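Local coordinates for flagellar biosynthetic protein FlhB (Shewanella putrefaciens CN-32, PDB 6Z0W), which is probably required to form the flagellar rod as part of the type III export apparatus, this chain being its cytoplasmic domain, at residues R6-I18 / V29-A43. Residues are numbered along the deposited sequence; the frame is centred on the assembly and turned at random.
Sequences RRMMAEVPNADVI and VKYDVKRSAAPFVIA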
loop_
_atom_site.group_PDB
_atom_site.type_symbol
_atom_site.label_atom_id
_atom_site.label_comp_id
_atom_site.label_asym_id
_atom_site.label_seq_id
_atom_site.Cartn_x
_atom_site.Cartn_y
_atom_site.Cartn_z
ATOM N N ARG A 6 -0.468 1.629 18.130
ATOM C CA ARG A 6 -1.629 2.505 18.167
ATOM C C ARG A 6 -1.325 3.806 17.444
ATOM O O ARG A 6 -2.189 4.360 16.758
ATOM C CB ARG A 6 -2.048 2.795 19.612
ATOM C CG ARG A 6 -2.584 1.622 20.392
ATOM C CD ARG A 6 -2.804 2.014 21.867
ATOM N NE ARG A 6 -1.639 2.712 22.433
ATOM C CZ ARG A 6 -1.579 3.190 23.674
ATOM N NH1 ARG A 6 -2.620 3.054 24.488
ATOM N NH2 ARG A 6 -0.485 3.818 24.104
ATOM N N ARG A 7 -0.085 4.290 17.570
ATOM C CA ARG A 7 0.320 5.530 16.912
ATOM C C ARG A 7 0.290 5.385 15.396
ATOM O O ARG A 7 -0.171 6.283 14.682
ATOM C CB ARG A 7 1.710 5.936 17.398
ATOM C CG ARG A 7 2.262 7.190 16.761
ATOM C CD ARG A 7 1.377 8.387 17.059
ATOM N NE ARG A 7 1.827 9.615 16.398
ATOM C CZ ARG A 7 1.396 10.031 15.210
ATOM N NH1 ARG A 7 0.502 9.312 14.544
ATOM N NH2 ARG A 7 1.857 11.168 14.694
ATOM N N MET A 8 0.752 4.247 14.884
ATOM C CA MET A 8 0.581 3.966 13.467
ATOM C C MET A 8 -0.899 3.832 13.097
ATOM O O MET A 8 -1.336 4.362 12.076
ATOM C CB MET A 8 1.361 2.707 13.102
ATOM C CG MET A 8 1.332 2.363 11.629
ATOM S SD MET A 8 1.805 0.626 11.384
ATOM C CE MET A 8 0.381 -0.203 12.054
ATOM N N MET A 9 -1.692 3.148 13.921
ATOM C CA MET A 9 -3.094 2.919 13.575
ATOM C C MET A 9 -3.883 4.214 13.516
ATOM O O MET A 9 -4.816 4.332 12.716
ATOM C CB MET A 9 -3.752 1.972 14.583
ATOM C CG MET A 9 -3.403 0.560 14.353
ATOM S SD MET A 9 -3.908 0.026 12.719
ATOM C CE MET A 9 -2.999 -1.487 12.687
ATOM N N ALA A 10 -3.530 5.184 14.356
ATOM C CA ALA A 10 -4.144 6.511 14.330
ATOM C C ALA A 10 -3.923 7.259 13.025
ATOM O O ALA A 10 -4.580 8.284 12.813
ATOM C CB ALA A 10 -3.610 7.349 15.495
ATOM N N GLU A 11 -3.011 6.798 12.155
ATOM C CA GLU A 11 -2.696 7.510 10.914
ATOM C C GLU A 11 -3.485 7.018 9.712
ATOM O O GLU A 11 -3.590 7.752 8.719
ATOM C CB GLU A 11 -1.204 7.381 10.566
ATOM C CG GLU A 11 -0.248 8.198 11.417
ATOM C CD GLU A 11 -0.523 9.685 11.328
ATOM O OE1 GLU A 11 -0.897 10.151 10.226
ATOM O OE2 GLU A 11 -0.393 10.376 12.366
ATOM N N VAL A 12 -4.017 5.801 9.770
ATOM C CA VAL A 12 -4.743 5.155 8.675
ATOM C C VAL A 12 -5.867 6.037 8.122
ATOM O O VAL A 12 -6.075 6.033 6.895
ATOM C CB VAL A 12 -5.283 3.774 9.107
ATOM C CG1 VAL A 12 -6.105 3.158 8.019
ATOM C CG2 VAL A 12 -4.144 2.811 9.407
ATOM N N PRO A 13 -6.610 6.803 8.946
ATOM C CA PRO A 13 -7.598 7.736 8.372
ATOM C C PRO A 13 -7.024 8.731 7.364
ATOM O O PRO A 13 -7.794 9.288 6.566
ATOM C CB PRO A 13 -8.157 8.463 9.608
ATOM C CG PRO A 13 -8.005 7.434 10.728
ATOM C CD PRO A 13 -6.695 6.776 10.428
ATOM N N ASN A 14 -5.718 8.995 7.372
ATOM C CA ASN A 14 -5.167 9.968 6.430
ATOM C C ASN A 14 -4.688 9.319 5.128
ATOM O O ASN A 14 -4.213 10.024 4.246
ATOM C CB ASN A 14 -4.016 10.743 7.075
ATOM C CG ASN A 14 -4.417 11.397 8.376
ATOM O OD1 ASN A 14 -5.529 11.901 8.513
ATOM N ND2 ASN A 14 -3.537 11.333 9.362
ATOM N N ALA A 15 -4.844 8.012 4.978
ATOM C CA ALA A 15 -4.346 7.310 3.810
ATOM C C ALA A 15 -5.162 7.676 2.574
ATOM O O ALA A 15 -6.365 7.921 2.653
ATOM C CB ALA A 15 -4.420 5.789 4.035
ATOM N N ASP A 16 -4.521 7.621 1.408
ATOM C CA ASP A 16 -5.286 7.697 0.168
ATOM C C ASP A 16 -5.757 6.332 -0.319
ATOM O O ASP A 16 -6.781 6.251 -1.006
ATOM C CB ASP A 16 -4.445 8.374 -0.907
ATOM C CG ASP A 16 -4.303 9.856 -0.660
ATOM O OD1 ASP A 16 -5.356 10.492 -0.493
ATOM O OD2 ASP A 16 -3.160 10.366 -0.586
ATOM N N VAL A 17 -5.043 5.260 0.023
ATOM C CA VAL A 17 -5.372 3.922 -0.458
ATOM C C VAL A 17 -4.693 2.932 0.469
ATOM O O VAL A 17 -3.680 3.253 1.098
ATOM C CB VAL A 17 -4.931 3.731 -1.935
ATOM C CG1 VAL A 17 -3.413 3.605 -2.023
ATOM C CG2 VAL A 17 -5.600 2.496 -2.565
ATOM N N ILE A 18 -5.285 1.743 0.598
ATOM C CA ILE A 18 -4.638 0.566 1.184
ATOM C C ILE A 18 -4.433 -0.438 0.064
ATOM O O ILE A 18 -5.402 -0.869 -0.570
ATOM C CB ILE A 18 -5.467 -0.085 2.302
ATOM C CG1 ILE A 18 -6.160 0.948 3.174
ATOM C CG2 ILE A 18 -4.602 -1.070 3.121
ATOM C CD1 ILE A 18 -5.255 1.818 3.984
ATOM N N VAL A 29 -1.070 3.896 2.037
ATOM C CA VAL A 29 -0.243 4.788 1.229
ATOM C C VAL A 29 -0.863 6.185 1.202
ATOM O O VAL A 29 -2.083 6.334 1.056
ATOM C CB VAL A 29 -0.069 4.216 -0.195
ATOM C CG1 VAL A 29 0.773 5.168 -1.098
ATOM C CG2 VAL A 29 0.567 2.829 -0.132
ATOM N N LYS A 30 -0.013 7.213 1.310
ATOM C CA LYS A 30 -0.452 8.600 1.192
ATOM C C LYS A 30 0.392 9.339 0.159
ATOM O O LYS A 30 1.601 9.116 0.065
ATOM C CB LYS A 30 -0.366 9.345 2.548
ATOM C CG LYS A 30 -1.005 10.751 2.558
ATOM C CD LYS A 30 -1.086 11.280 4.001
ATOM C CE LYS A 30 -1.864 12.610 4.122
ATOM N NZ LYS A 30 -3.222 12.527 3.490
ATOM N N TYR A 31 -0.258 10.205 -0.616
ATOM C CA TYR A 31 0.409 11.127 -1.532
ATOM C C TYR A 31 0.121 12.545 -1.064
ATOM O O TYR A 31 -1.034 12.981 -1.073
ATOM C CB TYR A 31 -0.077 10.952 -2.967
ATOM C CG TYR A 31 0.561 11.904 -3.985
ATOM C CD1 TYR A 31 1.910 11.776 -4.323
ATOM C CD2 TYR A 31 -0.189 12.915 -4.608
ATOM C CE1 TYR A 31 2.504 12.613 -5.242
ATOM C CE2 TYR A 31 0.399 13.781 -5.560
ATOM C CZ TYR A 31 1.744 13.629 -5.863
ATOM O OH TYR A 31 2.363 14.455 -6.785
ATOM N N ASP A 32 1.164 13.264 -0.669
ATOM C CA ASP A 32 0.992 14.627 -0.159
ATOM C C ASP A 32 2.204 15.392 -0.674
ATOM O O ASP A 32 3.261 15.393 -0.040
ATOM C CB ASP A 32 0.874 14.626 1.368
ATOM C CG ASP A 32 0.685 16.019 1.967
ATOM O OD1 ASP A 32 0.547 17.015 1.220
ATOM O OD2 ASP A 32 0.704 16.118 3.218
ATOM N N VAL A 33 2.050 16.008 -1.849
ATOM C CA VAL A 33 3.198 16.556 -2.552
ATOM C C VAL A 33 3.804 17.744 -1.805
ATOM O O VAL A 33 4.988 18.060 -2.006
ATOM C CB VAL A 33 2.797 16.899 -4.011
ATOM C CG1 VAL A 33 2.087 18.223 -4.083
ATOM C CG2 VAL A 33 4.013 16.880 -4.948
ATOM N N LYS A 34 3.063 18.391 -0.902
ATOM C CA LYS A 34 3.745 19.451 -0.166
ATOM C C LYS A 34 4.825 18.907 0.756
ATOM O O LYS A 34 5.656 19.679 1.227
ATOM C CB LYS A 34 2.760 20.323 0.619
ATOM C CG LYS A 34 2.061 19.683 1.755
ATOM C CD LYS A 34 1.041 20.651 2.367
ATOM C CE LYS A 34 0.135 19.896 3.346
ATOM N NZ LYS A 34 -0.550 18.754 2.663
ATOM N N ARG A 35 4.878 17.596 0.943
ATOM C CA ARG A 35 5.847 16.914 1.783
ATOM C C ARG A 35 6.834 16.086 0.969
ATOM O O ARG A 35 8.033 16.103 1.261
ATOM C CB ARG A 35 5.116 16.001 2.785
ATOM C CG ARG A 35 5.730 15.897 4.174
ATOM C CD ARG A 35 5.450 14.504 4.840
ATOM N NE ARG A 35 6.194 13.411 4.200
ATOM C CZ ARG A 35 6.571 12.277 4.791
ATOM N NH1 ARG A 35 6.283 12.047 6.064
ATOM N NH2 ARG A 35 7.248 11.362 4.100
ATOM N N SER A 36 6.368 15.365 -0.053
ATOM C CA SER A 36 7.260 14.476 -0.797
ATOM C C SER A 36 6.757 14.291 -2.220
ATOM O O SER A 36 5.550 14.172 -2.460
ATOM C CB SER A 36 7.368 13.100 -0.131
ATOM O OG SER A 36 7.348 13.249 1.272
ATOM N N ALA A 37 7.710 14.235 -3.151
ATOM C CA ALA A 37 7.374 13.916 -4.529
ATOM C C ALA A 37 6.799 12.507 -4.643
ATOM O O ALA A 37 5.922 12.256 -5.484
ATOM C CB ALA A 37 8.624 14.069 -5.410
ATOM N N ALA A 38 7.284 11.549 -3.804
ATOM C CA ALA A 38 6.760 10.189 -3.972
ATOM C C ALA A 38 5.748 9.833 -2.872
ATOM O O ALA A 38 5.849 10.332 -1.747
ATOM C CB ALA A 38 7.894 9.165 -3.947
ATOM N N PRO A 39 4.775 8.961 -3.154
ATOM C CA PRO A 39 3.880 8.514 -2.084
ATOM C C PRO A 39 4.694 7.904 -0.954
ATOM O O PRO A 39 5.805 7.402 -1.156
ATOM C CB PRO A 39 2.996 7.462 -2.764
ATOM C CG PRO A 39 3.113 7.720 -4.233
ATOM C CD PRO A 39 4.523 8.237 -4.417
ATOM N N PHE A 40 4.143 7.970 0.246
ATOM C CA PHE A 40 4.805 7.408 1.407
ATOM C C PHE A 40 3.857 6.492 2.176
ATOM O O PHE A 40 2.630 6.597 2.086
ATOM C CB PHE A 40 5.353 8.496 2.353
ATOM C CG PHE A 40 4.427 9.674 2.560
ATOM C CD1 PHE A 40 3.614 9.768 3.692
ATOM C CD2 PHE A 40 4.406 10.716 1.637
ATOM C CE1 PHE A 40 2.773 10.873 3.866
ATOM C CE2 PHE A 40 3.585 11.801 1.813
ATOM C CZ PHE A 40 2.771 11.888 2.925
ATOM N N VAL A 41 4.450 5.601 2.966
ATOM C CA VAL A 41 3.679 4.637 3.746
ATOM C C VAL A 41 3.452 5.232 5.129
ATOM O O VAL A 41 4.411 5.618 5.800
ATOM C CB VAL A 41 4.413 3.287 3.823
ATOM C CG1 VAL A 41 3.848 2.417 4.921
ATOM C CG2 VAL A 41 4.357 2.584 2.447
ATOM N N ILE A 42 2.192 5.316 5.564
ATOM C CA ILE A 42 1.885 5.852 6.893
ATOM C C ILE A 42 1.387 4.783 7.850
ATOM O O ILE A 42 1.304 5.049 9.066
ATOM C CB ILE A 42 0.870 7.012 6.822
ATOM C CG1 ILE A 42 -0.447 6.514 6.226
ATOM C CG2 ILE A 42 1.407 8.114 5.953
ATOM C CD1 ILE A 42 -1.490 7.605 6.157
ATOM N N ALA A 43 1.085 3.582 7.358
ATOM C CA ALA A 43 0.818 2.430 8.210
ATOM C C ALA A 43 1.094 1.162 7.404
ATOM O O ALA A 43 0.918 1.148 6.182
ATOM C CB ALA A 43 -0.630 2.439 8.727
HETATM O O HOH W 1 -3.398 12.865 0.850
#
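Asp16 OD2 takes two donors: Tyr31 N, 2.9 Å away and almost straight at 175°, and a water that passes the link on to Lys30 NZ. The ammonium in turn gives a bond of 2.8 Å to Asn14 O, lying in the carbonyl plane; its chain runs extended to CE and bends only at the last torsion (chi4 53°), which brings NZ to that oxygen. With an alanine in place of Lys30, Asn14 O would probably lose this donor and the water its link from the ammonium to Asp16. Val29 O meets both Asp16 N, at 2.8 Å, and, weakly, Val17 N, the two-against-one pairing that defines a classic beta bulge, while Val29 N returns a bond to Val17 O at 172°. Farther along, Ile42 CD1 lies 3.3 Å from Glu11 O and also touches Ala15 CB, and Ala43 CB fits between Met8 CG, at 3.5 Å, and Val12 CG2, at 3.6 Å. Glu11 is itself held by Arg7 through a salt bridge and by Asn14 ND2. The bulge lies where strand 17-20 begins, opposite the end of its hairpin partner 25-30; Val17 reaches helix 89-100 and Val12 reaches helix 47-59, while helix 6-9 packs beside strand 40-46.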